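Rubisco operon transcriptional regulator (Synechocystis sp., PDB 5Y2W) acts as a LysR-type global repressor that coordinates carbon and nitrogen metabolism, its regulatory domain binding 2-phosphoglycolate. Local coordinates at the interface of chains A and B. Residues are numbered along the deposited sequence; one frame, centred on the assembly and turned at random. Chains: chain A/B, Rubisco operon transcriptional regulator.

Contact 1: the interface of chains A and B. Residues chain A 50, 114, 141; chain B 43-44.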
ATOM      1  N   GLN A  50      -4.215  -0.554 -13.399  1.00 44.60           N
ATOM      2  CA  GLN A  50      -5.554  -0.271 -12.862  1.00 47.95           C
ATOM      3  C   GLN A  50      -5.945   1.192 -13.112  1.00 53.88           C
ATOM      4  O   GLN A  50      -7.128   1.521 -13.274  1.00 51.09           O
ATOM      5  CB  GLN A  50      -5.629  -0.584 -11.391  1.00 49.22           C
ATOM      6  CG  GLN A  50      -5.154  -1.984 -11.067  1.00 53.62           C
ATOM      7  CD  GLN A  50      -4.717  -2.138  -9.609  1.00 59.06           C
ATOM      8  OE1 GLN A  50      -4.105  -1.241  -8.991  1.00 52.27           O
ATOM      9  NE2 GLN A  50      -5.032  -3.279  -9.053  1.00 54.81           N
ATOM     10  N   GLU A 114       3.782  -6.967  -8.909  1.00 45.59           N
ATOM     11  CA  GLU A 114       2.683  -7.608  -9.698  1.00 38.89           C
ATOM     12  C   GLU A 114       2.692  -7.135 -11.142  1.00 44.38           C
ATOM     13  O   GLU A 114       3.150  -6.005 -11.427  1.00 39.90           O
ATOM     14  CB  GLU A 114       1.332  -7.312  -9.078  1.00 39.56           C
ATOM     15  CG  GLU A 114       0.729  -5.902  -9.309  1.00 43.16           C
ATOM     16  CD  GLU A 114       1.434  -4.766  -8.548  1.00 41.46           C
ATOM     17  OE1 GLU A 114       1.040  -3.590  -8.783  1.00 37.72           O
ATOM     18  OE2 GLU A 114       2.404  -5.021  -7.755  1.00 38.00           O
ATOM     19  N   GLY A 141       2.813  -7.904  -4.794  1.00 42.31           N
ATOM     20  CA  GLY A 141       1.993  -6.785  -5.217  1.00 40.65           C
ATOM     21  C   GLY A 141       1.897  -5.539  -4.309  1.00 39.39           C
ATOM     22  O   GLY A 141       0.805  -5.008  -4.085  1.00 36.97           O
TER
ATOM     23  N   LEU B  43       1.955 -12.674  -4.817  1.00 45.49           N
ATOM     24  CA  LEU B  43       1.094 -12.092  -3.780  1.00 43.35           C
ATOM     25  C   LEU B  43       0.366 -10.863  -4.274  1.00 41.44           C
ATOM     26  O   LEU B  43       0.971  -9.896  -4.749  1.00 39.09           O
ATOM     27  CB  LEU B  43       1.938 -11.696  -2.579  1.00 46.00           C
ATOM     28  CG  LEU B  43       1.226 -10.904  -1.468  1.00 50.45           C
ATOM     29  CD1 LEU B  43       0.521 -11.869  -0.517  1.00 47.00           C
ATOM     30  CD2 LEU B  43       2.220 -10.018  -0.697  1.00 48.39           C
ATOM     31  N   LYS B  44      -0.922 -10.873  -4.063  1.00 37.59           N
ATOM     32  CA  LYS B  44      -1.732  -9.755  -4.437  1.00 46.10           C
ATOM     33  C   LYS B  44      -2.202  -9.104  -3.135  1.00 42.68           C
ATOM     34  O   LYS B  44      -2.471  -9.775  -2.137  1.00 39.24           O
ATOM     35  CB  LYS B  44      -2.898 -10.217  -5.296  1.00 47.84           C
ATOM     36  CG  LYS B  44      -3.744  -9.127  -5.922  1.00 59.98           C
ATOM     37  CD  LYS B  44      -3.063  -8.557  -7.169  1.00 70.01           C
ATOM     38  CE  LYS B  44      -3.803  -7.315  -7.681  1.00 73.64           C
ATOM     39  NZ  LYS B  44      -3.129  -6.648  -8.839  1.00 70.25           N
TER

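Contact 2: the interface of chains A and B. Residues chain A 41-43; chain B 139, 141.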
ATOM      1  N   VAL A  41     -11.909  15.365  -0.452  1.00 55.24           N
ATOM      2  CA  VAL A  41     -10.983  14.713  -1.356  1.00 45.17           C
ATOM      3  C   VAL A  41     -11.096  13.240  -1.143  1.00 46.08           C
ATOM      4  O   VAL A  41     -11.026  12.780   0.008  1.00 45.56           O
ATOM      5  CB  VAL A  41      -9.536  15.121  -1.109  1.00 44.42           C
ATOM      6  CG1 VAL A  41      -8.621  14.418  -2.112  1.00 48.42           C
ATOM      7  CG2 VAL A  41      -9.377  16.626  -1.178  1.00 47.05           C
ATOM      8  N   SER A  42     -11.292  12.521  -2.250  1.00 37.96           N
ATOM      9  CA  SER A  42     -11.307  11.090  -2.258  1.00 44.56           C
ATOM     10  C   SER A  42     -10.088  10.624  -3.064  1.00 45.64           C
ATOM     11  O   SER A  42      -9.915  10.985  -4.227  1.00 46.83           O
ATOM     12  CB  SER A  42     -12.590  10.590  -2.882  1.00 46.24           C
ATOM     13  OG  SER A  42     -12.640   9.200  -2.753  1.00 55.68           O
ATOM     14  N   LEU A  43      -9.228   9.821  -2.456  1.00 45.49           N
ATOM     15  CA  LEU A  43      -7.992   9.387  -3.118  1.00 43.35           C
ATOM     16  C   LEU A  43      -7.952   7.888  -3.311  1.00 41.44           C
ATOM     17  O   LEU A  43      -8.084   7.106  -2.363  1.00 39.09           O
ATOM     18  CB  LEU A  43      -6.793   9.792  -2.275  1.00 46.00           C
ATOM     19  CG  LEU A  43      -5.422   9.258  -2.728  1.00 50.45           C
ATOM     20  CD1 LEU A  43      -4.840  10.175  -3.802  1.00 47.00           C
ATOM     21  CD2 LEU A  43      -4.455   9.142  -1.537  1.00 48.39           C
TER
ATOM     22  N   GLU B 139     -11.207  10.796   2.219  1.00 42.22           N
ATOM     23  CA  GLU B 139     -11.338   9.380   2.013  1.00 43.92           C
ATOM     24  C   GLU B 139     -10.067   8.977   1.308  1.00 42.17           C
ATOM     25  O   GLU B 139      -9.893   9.272   0.130  1.00 40.66           O
ATOM     26  CB  GLU B 139     -12.593   9.127   1.181  1.00 48.71           C
ATOM     27  CG  GLU B 139     -12.714   7.737   0.662  1.00 55.25           C
ATOM     28  CD  GLU B 139     -14.007   7.512  -0.076  1.00 66.55           C
ATOM     29  OE1 GLU B 139     -13.966   6.747  -1.088  1.00 71.83           O
ATOM     30  OE2 GLU B 139     -15.054   8.068   0.374  1.00 65.39           O
ATOM     31  N   GLY B 141      -7.531   6.053   0.076  1.00 42.31           N
ATOM     32  CA  GLY B 141      -7.458   4.642  -0.248  1.00 40.65           C
ATOM     33  C   GLY B 141      -6.154   3.869   0.053  1.00 39.39           C
ATOM     34  O   GLY B 141      -5.674   3.098  -0.784  1.00 36.97           O
TER

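Contact 1: the interface of chains A and B
B:Lys44, on strand 39-46, reaches across the subunit boundary towards A:Gln50 and A:Glu114, and these three residues bury most of the surface in the patch. The lysine points CG away from its own backbone N (chi1 -172°), bends at chi2, and then runs straight, which carries the ammonium group well out from the strand. A long lysine suits this place, since its chain lets the ammonium group span the boundary and reach A:Gln50 and A:Glu114.

A:Gln50, near the start of helix 48-56, extends its chain from the opposite direction. Its amide nitrogen NE2 lies 3.9 Å from B:Lys44 NZ. Both nitrogens carry hydrogens, so as modelled this orientation offers B:Lys44 NZ no acceptor; amide N and O are hard to tell apart at this resolution, and the orientation may be uncertain.

A:Glu114 crosses the lysine at about a right angle and offers its aliphatic part, with CG 4.0 Å from B:Lys44 NZ. Its carboxylate turns away: OE1 stays 5.2 Å from B:Lys44 NZ. That is too far for a salt bridge, although the opposite charges may still attract weakly.

The backbone supplies the firm link. A:Gly141, a loop glycine whose lack of a side chain may ease the close approach of the strand, donates its N to the carbonyl O of B:Leu43 at 2.7 Å, with the donor tilted 19° from the carbonyl plane.

Contact 2: the interface of chains A and B
A:Val41 and A:Leu43, on either side of A:Ser42, share backbone hydrogen bonds with B:Glu139, joining the edge of strand 39-46 in chain A to the short strand 138-140 in chain B; a parallel beta bridge pairs A:Ser42 with B:Glu139. B:Glu139 uses both of its main-chain polar groups on the residues flanking the serine. Its N donates to the carbonyl O of A:Val41 at 3.0 Å, in the plane of that carbonyl. Its own carbonyl O receives the N of A:Leu43 at 2.7 Å, and here the donor lies almost on the extension of the carbonyl bond, with an angle of 174° at the oxygen. One residue is thus held at two points, which fixes the register of the two strands. B:Gly141 N donates to A:Leu43 O and carries the pairing one step further, just before helix 143-151 begins.

Side-chain polar contact adds little strength. A:Ser42 and B:Glu139 project from the same face of the paired strands, each first torsion placing the next atom away from its backbone N (chi1 -174° for the serine, 169° for the glutamate). The hydroxyl OG comes alongside the extended glutamate and makes a weak hydrogen bond to the carboxylate oxygen OE1 at 3.2 Å.

Van der Waals contact follows the same line, with A:Ser42 OG 3.7 Å from CG of B:Glu139. The aliphatic part of the glutamate lies against the serine hydroxyl, which accounts for much of the surface both residues hide. A serine suits the place probably because it is small enough for the glutamate to lie alongside and carries a hydroxyl that can face the carboxylate. The beta-branched A:Val41 and the hydrophobic A:Leu43 direct their side chains to the other face and add mainly backbone to the interface.

By pairing strand 39-46 of one subunit with strand 138-140 of the other, the site probably stabilises the dimer of regulatory domains.

The C-alpha centres of contact 1 and contact 2 lie about 21 Å apart in one two-fold symmetric interface. Both use strand 39-46 of one chain and the segment around residue 141 of the other, with the chains exchanged: B:Leu43 with A:Gly141 in contact 1, A:Leu43 with B:Gly141 in contact 2. Contact 1 extends the patch through B:Lys44 towards helix 48-56, whereas contact 2 extends it through A:Val41 and A:Ser42 to strand 138-140. Symmetry gives each a twin, so the strand edge of either subunit engages its partner. This reciprocal arrangement is consistent with a dimer of regulatory domains, as expected for the LysR family.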